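PDB 4X29: fusolin from Entomopoxvirinae, which probably acts as a lytic polysaccharide monooxygenase, cleaving crystalline polysaccharide, most likely chitin, by copper-dependent oxidation. Local coordinates for residues 142-147 with 213-218; 155-160 with 167-172. All coordinates share one frame; numbering follows the deposited sequence.

Contact 1 (142-147 with 213-218); sequences AIHEPS and VRWQRN. With ZN (zinc ion), chain B.
Arg217 stacks on His144 at the metal site, where the loop that follows strand 131-140 runs beside the end of strand 209-217. The guanidinium lies flat over the imidazole, the planes only 6° apart and the centres 3.7 Å from each other, with NH1 above the middle of the ring. The bend of the arginine chain at chi3 (62°) turns its end back over the histidine. Arginine suits the place because its flat, delocalised cation can cover a ring while its edge still bonds: Arg217 NE donates to a water at 2.7 Å and is also in a salt bridge with Asp219. On the opposite face of the imidazole sits Ala142 O, offset toward the rim. NE2 of His144 binds the zinc ion at 1.9 Å. The N-terminal amine of His1 is also a ligand, an arrangement consistent with the histidine brace of lytic polysaccharide monooxygenases, where copper would be the working metal and zinc here its probable substitute. Trp215 lies beside the histidine in a nearly parallel plane, slid so far that the rings barely overlap, its CH2 3.8 Å from His144 CD2. Its NE1 donates almost straight, and close to the indole plane, to Ser147 OG at 2.8 Å, which satisfies the one polar atom of a buried indole; Phe149 stacks on the same tryptophan. Ser147 is small enough to accept that bond while forming an antiparallel, non-hydrogen-bonded pair with Arg217, their CA atoms 4.2 Å apart. Just beyond this pair, outside the strands, Asn218 N bonds to Pro146 O at 3.1 Å, and the CG of Pro146, which follows a cis peptide bond, rests 3.9 Å from Asn218 CB.

Contact 2 (155-160 with 167-172); sequences VPSFNV and WQQLIN
Val155 N donates to Gln169 O at 2.7 Å, a short backbone bond that joins the two segments just beyond the end of strand 147-154. Around it the side chains of the same two residues cross at about a right angle. CG2 of Val155 rests against the aliphatic part of Gln169, 3.8 Å from its CG, and CG1 meets Ile171 CD1 at the same distance. A branched valine suits this place, since one methyl serves the glutamine and the other the isoleucine. With CG anti to its carbonyl carbon (chi1 -79°) and the chain extended beyond, Gln169 carries its amide across to the turn formed by residues 155-158. There OE1 comes in the ring plane to the edge of Phe158, 3.4 Å from CD1, where the slightly positive ring hydrogens would favour an oxygen, while NE2 lies 3.6 Å from Ser157 OG. Shortening Gln169 to an alanine would probably take the amide from the Phe158 edge and Ser157, leaving the Val155 CG2 methyl with little but CB to rest on. The turn that positions these groups is of type I, closed by Phe158 N donating to Val155 O; Pro156, at its second position, suits the turn because its ring restrains phi, here -57°, to the range the second position of the turn needs. On the other segment, Leu170 N bonds to Trp167 O, so a short 3-10 turn leads into strand 170-176. Farther out, Ile171 pairs through its backbone with Ile153 of strand 147-154, Phe158 packs on Val210 of strand 209-217, and Trp167 reaches helix 80-87 at Ile83 and Arg84.

Contacts 1 and 2 reach the same mixed sheet, with their centres 24 Å apart and their nearest atoms about 5 Å apart, without touching. Strand 147-154 connects them: it begins in contact 1 and leads into the turn of contact 2. The chain then returns as strand 170-176 along one side of it and later, as strand 209-217, along the other, both antiparallel. Both segments of contact 2 therefore fall between the two of contact 1 in sequence. Strand 209-217 ends beside the metal site, so this sheet borders the probable active site at one end and has a reversal of the chain, far from the metal, at the other.

Contact 1 (142-147 with 213-218)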
loop_
_atom_site.group_PDB
_atom_site.type_symbol
_atom_site.label_atom_id
_atom_site.label_comp_id
_atom_site.label_asym_id
_atom_site.label_seq_id
_atom_site.Cartn_x
_atom_site.Cartn_y
_atom_site.Cartn_z
ATOM N N ALA A 142 -8.752 20.994 27.965
ATOM C CA ALA A 142 -8.671 21.245 29.406
ATOM C C ALA A 142 -7.200 21.083 29.783
ATOM O O ALA A 142 -6.594 20.100 29.367
ATOM C CB ALA A 142 -9.556 20.260 30.170
ATOM N N ILE A 143 -6.603 22.063 30.507
ATOM C CA ILE A 143 -5.177 22.037 30.887
ATOM C C ILE A 143 -4.984 21.237 32.167
ATOM O O ILE A 143 -5.544 21.596 33.198
ATOM C CB ILE A 143 -4.588 23.476 31.029
ATOM C CG1 ILE A 143 -4.793 24.352 29.735
ATOM C CG2 ILE A 143 -3.117 23.440 31.493
ATOM C CD1 ILE A 143 -4.066 23.828 28.405
ATOM N N HIS A 144 -4.173 20.168 32.103
ATOM C CA HIS A 144 -3.889 19.306 33.249
ATOM C C HIS A 144 -2.398 19.089 33.436
ATOM O O HIS A 144 -1.721 18.615 32.525
ATOM C CB HIS A 144 -4.582 17.943 33.121
ATOM C CG HIS A 144 -6.062 17.983 32.886
ATOM N ND1 HIS A 144 -6.914 18.739 33.693
ATOM C CD2 HIS A 144 -6.809 17.269 32.011
ATOM C CE1 HIS A 144 -8.138 18.487 33.248
ATOM N NE2 HIS A 144 -8.125 17.618 32.230
ATOM N N GLU A 145 -1.888 19.431 34.618
ATOM C CA GLU A 145 -0.472 19.248 34.951
ATOM C C GLU A 145 -0.333 18.853 36.432
ATOM O O GLU A 145 -1.109 19.368 37.238
ATOM C CB GLU A 145 0.362 20.525 34.624
ATOM C CG GLU A 145 0.758 20.667 33.149
ATOM C CD GLU A 145 1.679 19.584 32.604
ATOM O OE1 GLU A 145 2.481 19.023 33.384
ATOM O OE2 GLU A 145 1.607 19.298 31.388
ATOM N N PRO A 146 0.611 17.978 36.848
ATOM C CA PRO A 146 1.613 17.249 36.049
ATOM C C PRO A 146 0.955 16.144 35.193
ATOM O O PRO A 146 -0.135 15.651 35.522
ATOM C CB PRO A 146 2.561 16.683 37.121
ATOM C CG PRO A 146 1.686 16.467 38.319
ATOM C CD PRO A 146 0.722 17.636 38.286
ATOM N N SER A 147 1.607 15.799 34.064
ATOM C CA SER A 147 1.129 14.798 33.113
ATOM C C SER A 147 2.290 14.301 32.267
ATOM O O SER A 147 3.340 14.945 32.224
ATOM C CB SER A 147 0.024 15.372 32.225
ATOM O OG SER A 147 0.484 16.271 31.221
ATOM N N VAL A 213 -1.549 6.936 21.248
ATOM C CA VAL A 213 -1.105 8.015 22.126
ATOM C C VAL A 213 -1.915 7.960 23.407
ATOM O O VAL A 213 -3.155 7.992 23.367
ATOM C CB VAL A 213 -1.187 9.415 21.444
ATOM C CG1 VAL A 213 -0.695 10.529 22.371
ATOM C CG2 VAL A 213 -0.412 9.435 20.135
ATOM N N ARG A 214 -1.192 7.843 24.535
ATOM C CA ARG A 214 -1.717 7.826 25.884
ATOM C C ARG A 214 -1.227 9.105 26.613
ATOM O O ARG A 214 -0.018 9.356 26.702
ATOM C CB ARG A 214 -1.291 6.537 26.601
ATOM C CG ARG A 214 -1.409 6.630 28.115
ATOM C CD ARG A 214 -0.773 5.467 28.852
ATOM N NE ARG A 214 -1.207 5.445 30.245
ATOM C CZ ARG A 214 -0.465 5.020 31.258
ATOM N NH1 ARG A 214 0.752 4.544 31.042
ATOM N NH2 ARG A 214 -0.939 5.060 32.498
ATOM N N TRP A 215 -2.167 9.944 27.061
ATOM C CA TRP A 215 -1.850 11.165 27.812
ATOM C C TRP A 215 -2.310 10.920 29.252
ATOM O O TRP A 215 -3.510 10.923 29.537
ATOM C CB TRP A 215 -2.493 12.419 27.185
ATOM C CG TRP A 215 -2.254 13.670 27.991
ATOM C CD1 TRP A 215 -1.121 13.992 28.691
ATOM C CD2 TRP A 215 -3.181 14.742 28.219
ATOM N NE1 TRP A 215 -1.270 15.206 29.309
ATOM C CE2 TRP A 215 -2.525 15.697 29.037
ATOM C CE3 TRP A 215 -4.501 15.000 27.799
ATOM C CZ2 TRP A 215 -3.146 16.886 29.451
ATOM C CZ3 TRP A 215 -5.100 16.204 28.171
ATOM C CH2 TRP A 215 -4.441 17.118 29.012
ATOM N N GLN A 216 -1.348 10.615 30.139
ATOM C CA GLN A 216 -1.627 10.279 31.530
ATOM C C GLN A 216 -1.361 11.445 32.498
ATOM O O GLN A 216 -0.327 12.100 32.431
ATOM C CB GLN A 216 -0.788 9.046 31.934
ATOM C CG GLN A 216 -1.067 8.460 33.307
ATOM C CD GLN A 216 -2.459 7.927 33.469
ATOM O OE1 GLN A 216 -2.893 6.993 32.793
ATOM N NE2 GLN A 216 -3.191 8.510 34.388
ATOM N N ARG A 217 -2.327 11.695 33.383
ATOM C CA ARG A 217 -2.243 12.667 34.469
ATOM C C ARG A 217 -1.547 11.990 35.683
ATOM O O ARG A 217 -1.927 10.876 36.071
ATOM C CB ARG A 217 -3.654 13.154 34.879
ATOM C CG ARG A 217 -4.420 13.918 33.812
ATOM C CD ARG A 217 -5.723 14.519 34.342
ATOM N NE ARG A 217 -5.491 15.498 35.413
ATOM C CZ ARG A 217 -6.437 16.241 35.970
ATOM N NH1 ARG A 217 -7.699 16.138 35.566
ATOM N NH2 ARG A 217 -6.130 17.107 36.927
ATOM N N ASN A 218 -0.541 12.649 36.264
ATOM C CA ASN A 218 0.121 12.141 37.471
ATOM C C ASN A 218 -0.698 12.566 38.679
ATOM O O ASN A 218 -0.395 13.601 39.274
ATOM C CB ASN A 218 1.554 12.677 37.591
ATOM C CG ASN A 218 2.481 12.214 36.514
ATOM O OD1 ASN A 218 2.513 12.771 35.425
ATOM N ND2 ASN A 218 3.282 11.207 36.812
HETATM ZN ZN ZN B . -9.620 17.044 31.159
HETATM O O HOH W 1 -3.202 16.504 36.490
#

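Contact 2 (155-160 with 167-172)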
loop_
_atom_site.group_PDB
_atom_site.type_symbol
_atom_site.label_atom_id
_atom_site.label_comp_id
_atom_site.label_asym_id
_atom_site.label_seq_id
_atom_site.Cartn_x
_atom_site.Cartn_y
_atom_site.Cartn_z
ATOM N N VAL A 155 3.226 -2.907 15.317
ATOM C CA VAL A 155 4.262 -3.808 14.761
ATOM C C VAL A 155 4.085 -3.882 13.222
ATOM O O VAL A 155 2.969 -3.649 12.739
ATOM C CB VAL A 155 4.270 -5.219 15.415
ATOM C CG1 VAL A 155 4.621 -5.132 16.893
ATOM C CG2 VAL A 155 2.948 -5.951 15.211
ATOM N N PRO A 156 5.151 -4.186 12.442
ATOM C CA PRO A 156 4.991 -4.257 10.976
ATOM C C PRO A 156 3.922 -5.252 10.460
ATOM O O PRO A 156 3.414 -5.045 9.362
ATOM C CB PRO A 156 6.380 -4.682 10.488
ATOM C CG PRO A 156 7.306 -4.311 11.576
ATOM C CD PRO A 156 6.554 -4.428 12.846
ATOM N N SER A 157 3.573 -6.303 11.216
ATOM C CA SER A 157 2.575 -7.278 10.752
ATOM C C SER A 157 1.100 -6.886 11.087
ATOM O O SER A 157 0.164 -7.620 10.709
ATOM C CB SER A 157 2.875 -8.672 11.301
ATOM O OG SER A 157 2.670 -8.722 12.702
ATOM N N PHE A 158 0.888 -5.735 11.755
ATOM C CA PHE A 158 -0.474 -5.271 12.044
ATOM C C PHE A 158 -1.166 -4.880 10.730
ATOM O O PHE A 158 -0.566 -4.222 9.883
ATOM C CB PHE A 158 -0.473 -4.107 13.048
ATOM C CG PHE A 158 -1.783 -3.355 13.135
ATOM C CD1 PHE A 158 -2.816 -3.816 13.945
ATOM C CD2 PHE A 158 -1.983 -2.183 12.404
ATOM C CE1 PHE A 158 -4.029 -3.123 14.019
ATOM C CE2 PHE A 158 -3.189 -1.494 12.474
ATOM C CZ PHE A 158 -4.203 -1.960 13.289
ATOM N N ASN A 159 -2.420 -5.302 10.581
ATOM C CA ASN A 159 -3.280 -5.081 9.423
ATOM C C ASN A 159 -4.529 -4.331 9.885
ATOM O O ASN A 159 -5.363 -4.924 10.572
ATOM C CB ASN A 159 -3.646 -6.453 8.801
ATOM C CG ASN A 159 -4.352 -6.426 7.460
ATOM O OD1 ASN A 159 -4.952 -5.433 7.035
ATOM N ND2 ASN A 159 -4.329 -7.551 6.776
ATOM N N VAL A 160 -4.659 -3.034 9.528
ATOM C CA VAL A 160 -5.807 -2.204 9.933
ATOM C C VAL A 160 -7.147 -2.755 9.337
ATOM O O VAL A 160 -8.202 -2.622 9.974
ATOM C CB VAL A 160 -5.595 -0.680 9.615
ATOM C CG1 VAL A 160 -5.631 -0.380 8.121
ATOM C CG2 VAL A 160 -6.596 0.199 10.377
ATOM N N TRP A 167 -2.199 -4.316 22.828
ATOM C CA TRP A 167 -0.924 -3.932 23.446
ATOM C C TRP A 167 0.233 -4.851 22.928
ATOM O O TRP A 167 1.356 -4.385 22.767
ATOM C CB TRP A 167 -1.029 -3.977 24.992
ATOM C CG TRP A 167 -1.828 -2.866 25.617
ATOM C CD1 TRP A 167 -3.047 -2.975 26.220
ATOM C CD2 TRP A 167 -1.466 -1.474 25.692
ATOM N NE1 TRP A 167 -3.448 -1.750 26.706
ATOM C CE2 TRP A 167 -2.515 -0.804 26.361
ATOM C CE3 TRP A 167 -0.339 -0.731 25.280
ATOM C CZ2 TRP A 167 -2.471 0.574 26.643
ATOM C CZ3 TRP A 167 -0.299 0.636 25.541
ATOM C CH2 TRP A 167 -1.356 1.277 26.215
ATOM N N GLN A 168 -0.066 -6.122 22.600
ATOM C CA GLN A 168 0.886 -7.079 22.034
ATOM C C GLN A 168 1.295 -6.681 20.600
ATOM O O GLN A 168 2.317 -7.165 20.118
ATOM C CB GLN A 168 0.303 -8.513 22.038
ATOM C CG GLN A 168 0.013 -9.076 23.439
ATOM C CD GLN A 168 -1.412 -8.828 23.875
ATOM O OE1 GLN A 168 -2.036 -7.811 23.546
ATOM N NE2 GLN A 168 -1.975 -9.775 24.605
ATOM N N GLN A 169 0.520 -5.805 19.915
ATOM C CA GLN A 169 0.943 -5.357 18.584
ATOM C C GLN A 169 1.500 -3.929 18.628
ATOM O O GLN A 169 1.831 -3.396 17.572
ATOM C CB GLN A 169 -0.161 -5.500 17.513
ATOM C CG GLN A 169 -0.274 -6.946 17.029
ATOM C CD GLN A 169 -0.847 -7.126 15.646
ATOM O OE1 GLN A 169 -2.007 -6.795 15.374
ATOM N NE2 GLN A 169 -0.076 -7.782 14.777
ATOM N N LEU A 170 1.745 -3.361 19.821
ATOM C CA LEU A 170 2.276 -1.994 19.911
ATOM C C LEU A 170 3.726 -1.909 20.429
ATOM O O LEU A 170 4.077 -2.553 21.418
ATOM C CB LEU A 170 1.366 -1.103 20.798
ATOM C CG LEU A 170 -0.034 -0.769 20.250
ATOM C CD1 LEU A 170 -0.913 -0.175 21.345
ATOM C CD2 LEU A 170 0.031 0.181 19.082
ATOM N N ILE A 171 4.545 -1.066 19.779
ATOM C CA ILE A 171 5.935 -0.792 20.164
ATOM C C ILE A 171 6.012 0.637 20.727
ATOM O O ILE A 171 5.618 1.579 20.031
ATOM C CB ILE A 171 6.938 -0.979 18.989
ATOM C CG1 ILE A 171 6.895 -2.403 18.416
ATOM C CG2 ILE A 171 8.369 -0.623 19.437
ATOM C CD1 ILE A 171 7.398 -2.520 16.890
ATOM N N ASN A 172 6.505 0.795 21.975
ATOM C CA ASN A 172 6.704 2.111 22.602
ATOM C C ASN A 172 7.847 2.854 21.896
ATOM O O ASN A 172 8.930 2.296 21.746
ATOM C CB ASN A 172 7.004 1.984 24.112
ATOM C CG ASN A 172 7.053 3.336 24.786
ATOM O OD1 ASN A 172 8.121 3.866 25.093
ATOM N ND2 ASN A 172 5.909 3.988 24.906
#